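Local coordinates for CmeC (PDB 4MT4), which probably forms the outer membrane channel through which a multidrug efflux system of Campylobacter jejuni expels its substrates, at residues N18-L23 / Y371-R376; K27-S32 / I260-S265. One frame throughout, in Å; residues are numbered along the deposited sequence.

Interaction 1 and interaction 2 lie side by side, their centres about 9 Å apart and each about 25 Å from the centre of the chain. Both use the N-terminal segment that runs along the outside of the helices before helix 44-56. Residues 18-23 meet helix 339-405, and residues 27-32 meet the linker between helices 240-245 and 273-293. Along the chain, both segments of interaction 2 fall between those of interaction 1. Thr262 joins the two contacts: its OG1 lies 2.6 Å from Asn18 O, a probable hydrogen bond. The N-terminal segment, the mid-chain linker and the long helix are thus layered at one place.

Interaction 1: residues N18-L23 / Y371-R376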
loop_
_atom_site.group_PDB
_atom_site.type_symbol
_atom_site.label_atom_id
_atom_site.label_comp_id
_atom_site.label_asym_id
_atom_site.label_seq_id
_atom_site.Cartn_x
_atom_site.Cartn_y
_atom_site.Cartn_z
ATOM N N ASN B 18 11.654 -33.845 -7.584
ATOM C CA ASN B 18 12.519 -33.550 -6.447
ATOM C C ASN B 18 13.942 -33.168 -6.836
ATOM O O ASN B 18 14.819 -33.047 -5.980
ATOM C CB ASN B 18 12.551 -34.749 -5.502
ATOM C CG ASN B 18 11.205 -35.019 -4.867
ATOM O OD1 ASN B 18 10.822 -34.359 -3.903
ATOM N ND2 ASN B 18 10.477 -35.991 -5.404
ATOM N N LYS B 19 14.163 -32.978 -8.130
ATOM C CA LYS B 19 15.471 -32.575 -8.636
ATOM C C LYS B 19 15.518 -31.079 -8.908
ATOM O O LYS B 19 16.568 -30.523 -9.219
ATOM C CB LYS B 19 15.810 -33.352 -9.907
ATOM C CG LYS B 19 16.035 -34.826 -9.653
ATOM C CD LYS B 19 17.167 -35.030 -8.664
ATOM C CE LYS B 19 18.533 -34.943 -9.327
ATOM N NZ LYS B 19 19.620 -35.324 -8.380
ATOM N N LEU B 20 14.365 -30.432 -8.773
ATOM C CA LEU B 20 14.232 -29.017 -9.093
ATOM C C LEU B 20 15.096 -28.145 -8.188
ATOM O O LEU B 20 15.664 -27.149 -8.633
ATOM C CB LEU B 20 12.766 -28.588 -8.993
ATOM C CG LEU B 20 12.466 -27.117 -9.292
ATOM C CD1 LEU B 20 12.972 -26.732 -10.675
ATOM C CD2 LEU B 20 10.978 -26.836 -9.165
ATOM N N GLY B 21 15.197 -28.527 -6.920
ATOM C CA GLY B 21 16.000 -27.785 -5.966
ATOM C C GLY B 21 17.095 -28.626 -5.342
ATOM O O GLY B 21 17.535 -28.361 -4.224
ATOM N N ALA B 22 17.539 -29.647 -6.065
ATOM C CA ALA B 22 18.587 -30.529 -5.568
ATOM C C ALA B 22 19.781 -30.565 -6.514
ATOM O O ALA B 22 19.620 -30.715 -7.724
ATOM C CB ALA B 22 18.038 -31.931 -5.353
ATOM N N LEU B 23 20.978 -30.420 -5.956
ATOM C CA LEU B 23 22.199 -30.542 -6.740
ATOM C C LEU B 23 22.441 -32.004 -7.098
ATOM O O LEU B 23 21.906 -32.904 -6.451
ATOM C CB LEU B 23 23.395 -29.965 -5.978
ATOM C CG LEU B 23 23.371 -28.451 -5.751
ATOM C CD1 LEU B 23 24.579 -28.002 -4.947
ATOM C CD2 LEU B 23 23.304 -27.709 -7.079
ATOM N N TYR B 371 11.467 -20.256 -7.547
ATOM C CA TYR B 371 12.632 -19.421 -7.289
ATOM C C TYR B 371 13.376 -19.874 -6.039
ATOM O O TYR B 371 14.598 -19.989 -6.050
ATOM C CB TYR B 371 12.234 -17.949 -7.150
ATOM C CG TYR B 371 13.425 -17.028 -7.018
ATOM C CD1 TYR B 371 14.130 -16.613 -8.139
ATOM C CD2 TYR B 371 13.855 -16.587 -5.772
ATOM C CE1 TYR B 371 15.224 -15.779 -8.027
ATOM C CE2 TYR B 371 14.950 -15.753 -5.652
ATOM C CZ TYR B 371 15.629 -15.353 -6.783
ATOM O OH TYR B 371 16.720 -14.522 -6.674
ATOM N N ALA B 372 12.633 -20.135 -4.967
ATOM C CA ALA B 372 13.232 -20.534 -3.698
ATOM C C ALA B 372 14.064 -21.805 -3.842
ATOM O O ALA B 372 15.149 -21.913 -3.272
ATOM C CB ALA B 372 12.156 -20.727 -2.644
ATOM N N LEU B 373 13.553 -22.759 -4.613
ATOM C CA LEU B 373 14.247 -24.023 -4.832
ATOM C C LEU B 373 15.503 -23.839 -5.678
ATOM O O LEU B 373 16.568 -24.362 -5.342
ATOM C CB LEU B 373 13.316 -25.037 -5.498
ATOM C CG LEU B 373 12.215 -25.616 -4.609
ATOM C CD1 LEU B 373 11.286 -26.515 -5.414
ATOM C CD2 LEU B 373 12.813 -26.375 -3.431
ATOM N N VAL B 374 15.375 -23.096 -6.775
ATOM C CA VAL B 374 16.502 -22.861 -7.671
ATOM C C VAL B 374 17.567 -21.996 -7.003
ATOM O O VAL B 374 18.761 -22.266 -7.122
ATOM C CB VAL B 374 16.052 -22.196 -8.988
ATOM C CG1 VAL B 374 17.251 -21.817 -9.837
ATOM C CG2 VAL B 374 15.130 -23.128 -9.762
ATOM N N ALA B 375 17.130 -20.961 -6.292
ATOM C CA ALA B 375 18.054 -20.063 -5.608
ATOM C C ALA B 375 18.849 -20.801 -4.540
ATOM O O ALA B 375 20.049 -20.589 -4.394
ATOM C CB ALA B 375 17.307 -18.890 -4.990
ATOM N N ARG B 376 18.173 -21.677 -3.805
ATOM C CA ARG B 376 18.798 -22.414 -2.712
ATOM C C ARG B 376 19.994 -23.235 -3.200
ATOM O O ARG B 376 21.072 -23.189 -2.603
ATOM C CB ARG B 376 17.765 -23.324 -2.035
ATOM C CG ARG B 376 18.055 -23.678 -0.579
ATOM C CD ARG B 376 19.148 -24.733 -0.457
ATOM N NE ARG B 376 18.924 -25.851 -1.368
ATOM C CZ ARG B 376 19.827 -26.789 -1.638
ATOM N NH1 ARG B 376 21.025 -26.744 -1.071
ATOM N NH2 ARG B 376 19.534 -27.770 -2.480
HETATM O O HOH W 1 16.026 -27.126 -1.323
HETATM O O HOH W 2 16.644 -26.027 -3.358
#
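Residues 18-23 form an irregular segment with a type I beta turn from Lys19 to Ala22, and the turn lies against helix 339-405 with Gly21 CA 4.3 Å from Leu373 CA. Gly21 is the point of closest backbone approach. It has no side chain, which lets the turn settle directly on Leu373 and the helix backbone. Its CA sits 3.5 Å from Leu373 O.

Arg376 supplies the polar grip. Its CG is anti to the backbone N (chi1 -155°), and the chain then bends at chi2 and chi3, which brings the guanidinium to the turn. NH2 donates to Gly21 O at 2.7 Å with an N-H...O angle of 151°. The oxygen lies almost in the guanidinium plane, and the donor lies in the carbonyl plane. A water lies 2.6 Å from both Gly21 O and Leu373 O and accepts from Arg376 NE; it has more acceptors near it than protons to give, so its donor bonds may be shared. The guanidinium edge is therefore held by both NH2 and NE. NH2 also forms a salt bridge with Glu26, and NH1 bonds to Tyr435 OH on helix 411-445, so the charge is probably offset by Glu26, and bonds on NH1, NH2 and NE restrict the rotation of the group.

The apolar half lies beside this. Leu20 and Leu373 cross at about a right angle, and Leu20 CD2 touches Leu373 CD1 at 3.8 Å. Leu20 CD1 packs more loosely on Val374 CG2. Leu20 also packs on Tyr245 of the second subunit, which places the contact near a subunit interface. The arrangement is a glycine-containing beta turn packed on a helix and tied to it by an arginine, here joining the N-terminal segment to the helical barrel of an outer membrane factor channel.

Interaction 2: residues K27-S32 / I260-S265; sequences KETNSS and IPTGIS
Two irregular loop segments meet outside the helical barrel: residues 27-32 of the N-terminal segment, and residues 260-265 of the linker that leads to helix 273-293. The nearest CA atoms are those of Asn30 and Pro261, 4.8 Å apart.

Thr29 and Thr262 carry the contact through two hydrogen bonds. Thr262 N donates to Thr29 O at 2.8 Å, with an N-H...O angle of 151° and the donor in the carbonyl plane. In return, Thr29 N donates to Thr262 OG1 at 3.0 Å in a more bent bond, with an angle of 139°. A side-chain hydroxyl thus takes one of the two bonds. Thr262 OG1 stands between its own backbone N and carbonyl carbon (chi1 64°), a crowded position that sets it beside Thr29 N. The same oxygen is hydrogen-bonded to Asn18 O, so the hydroxyl links two parts of the N-terminal segment. Thr29 O also receives a CA-H...O contact from Pro261 CA at 3.4 Å.

Packing around these bonds is light. Thr29 CB rests against Ile260 O at 3.6 Å, and Thr262 CG2 lies 4.0 Å from Lys27 O. The Pro261 ring reaches Ser31 O with its CG at 3.8 Å. On the N-terminal side, Lys27 curls back so that NZ bonds to Glu28 O and, at 3.1 Å, to Thr29 OG1. Thr29 OG1 in turn donates to Lys27 O, and this local set of bonds fixes the hydroxyl. Ile260 points away from the N-terminal segment and packs on helix 411-445, while Ile264 packs on helix 339-405. The result is a loop-to-loop pairing with one backbone and one side-chain acceptor, which holds the N-terminal segment on the linker between helices 240-245 and 273-293.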
loop_
_atom_site.group_PDB
_atom_site.type_symbol
_atom_site.label_atom_id
_atom_site.label_comp_id
_atom_site.label_asym_id
_atom_site.label_seq_id
_atom_site.Cartn_x
_atom_site.Cartn_y
_atom_site.Cartn_z
ATOM N N LYS B 27 20.991 -35.253 -2.067
ATOM C CA LYS B 27 19.860 -36.167 -1.943
ATOM C C LYS B 27 18.541 -35.432 -2.174
ATOM O O LYS B 27 18.283 -34.387 -1.570
ATOM C CB LYS B 27 19.871 -36.845 -0.565
ATOM C CG LYS B 27 18.506 -37.021 0.092
ATOM C CD LYS B 27 17.750 -38.232 -0.426
ATOM C CE LYS B 27 16.600 -38.579 0.506
ATOM N NZ LYS B 27 15.802 -37.372 0.870
ATOM N N GLU B 28 17.716 -35.972 -3.063
ATOM C CA GLU B 28 16.406 -35.391 -3.328
ATOM C C GLU B 28 15.472 -35.653 -2.151
ATOM O O GLU B 28 15.170 -36.800 -1.828
ATOM C CB GLU B 28 15.811 -35.952 -4.619
ATOM C CG GLU B 28 16.763 -36.819 -5.424
ATOM C CD GLU B 28 16.079 -37.461 -6.608
ATOM O OE1 GLU B 28 14.881 -37.176 -6.827
ATOM O OE2 GLU B 28 16.735 -38.248 -7.322
ATOM N N THR B 29 15.020 -34.576 -1.516
ATOM C CA THR B 29 14.228 -34.669 -0.291
ATOM C C THR B 29 12.812 -34.124 -0.449
ATOM O O THR B 29 12.607 -33.046 -1.004
ATOM C CB THR B 29 14.908 -33.909 0.870
ATOM O OG1 THR B 29 16.290 -34.277 0.945
ATOM C CG2 THR B 29 14.230 -34.226 2.194
ATOM N N ASN B 30 11.842 -34.878 0.057
ATOM C CA ASN B 30 10.451 -34.450 0.066
ATOM C C ASN B 30 9.884 -34.571 1.478
ATOM O O ASN B 30 8.680 -34.737 1.672
ATOM C CB ASN B 30 9.630 -35.278 -0.926
ATOM C CG ASN B 30 8.313 -34.617 -1.295
ATOM O OD1 ASN B 30 8.159 -33.401 -1.181
ATOM N ND2 ASN B 30 7.356 -35.421 -1.744
ATOM N N SER B 31 10.773 -34.498 2.465
ATOM C CA SER B 31 10.377 -34.579 3.866
ATOM C C SER B 31 9.640 -33.314 4.288
ATOM O O SER B 31 9.924 -32.224 3.792
ATOM C CB SER B 31 11.597 -34.802 4.763
ATOM O OG SER B 31 12.440 -33.663 4.780
ATOM N N SER B 32 8.692 -33.465 5.209
ATOM C CA SER B 32 7.901 -32.336 5.686
ATOM C C SER B 32 8.724 -31.410 6.576
ATOM O O SER B 32 9.852 -31.730 6.951
ATOM C CB SER B 32 6.663 -32.827 6.440
ATOM O OG SER B 32 5.695 -33.348 5.545
ATOM N N ILE B 260 15.154 -29.936 4.138
ATOM C CA ILE B 260 14.136 -29.132 3.475
ATOM C C ILE B 260 13.794 -29.728 2.111
ATOM O O ILE B 260 14.624 -30.408 1.507
ATOM C CB ILE B 260 14.595 -27.667 3.301
ATOM C CG1 ILE B 260 15.856 -27.598 2.439
ATOM C CG2 ILE B 260 14.827 -27.015 4.655
ATOM C CD1 ILE B 260 16.336 -26.189 2.178
ATOM N N PRO B 261 12.563 -29.487 1.629
ATOM C CA PRO B 261 12.137 -29.995 0.319
ATOM C C PRO B 261 13.036 -29.535 -0.826
ATOM O O PRO B 261 13.591 -28.437 -0.779
ATOM C CB PRO B 261 10.727 -29.415 0.164
ATOM C CG PRO B 261 10.247 -29.231 1.555
ATOM C CD PRO B 261 11.457 -28.829 2.347
ATOM N N THR B 262 13.175 -30.382 -1.840
ATOM C CA THR B 262 13.943 -30.047 -3.032
ATOM C C THR B 262 13.028 -30.037 -4.249
ATOM O O THR B 262 13.449 -29.712 -5.359
ATOM C CB THR B 262 15.095 -31.039 -3.264
ATOM O OG1 THR B 262 14.563 -32.345 -3.514
ATOM C CG2 THR B 262 16.012 -31.092 -2.050
ATOM N N GLY B 263 11.773 -30.407 -4.025
ATOM C CA GLY B 263 10.758 -30.400 -5.061
ATOM C C GLY B 263 9.426 -29.984 -4.468
ATOM O O GLY B 263 9.265 -29.977 -3.248
ATOM N N ILE B 264 8.468 -29.637 -5.320
ATOM C CA ILE B 264 7.173 -29.179 -4.834
ATOM C C ILE B 264 6.391 -30.339 -4.215
ATOM O O ILE B 264 6.478 -31.480 -4.669
ATOM C CB ILE B 264 6.347 -28.512 -5.960
ATOM C CG1 ILE B 264 5.109 -27.820 -5.382
ATOM C CG2 ILE B 264 5.976 -29.518 -7.044
ATOM C CD1 ILE B 264 4.443 -26.865 -6.338
ATOM N N SER B 265 5.647 -30.040 -3.155
ATOM C CA SER B 265 4.870 -31.053 -2.453
ATOM C C SER B 265 3.603 -31.414 -3.221
ATOM O O SER B 265 3.096 -30.618 -4.010
ATOM C CB SER B 265 4.510 -30.566 -1.050
ATOM O OG SER B 265 3.668 -31.492 -0.389
#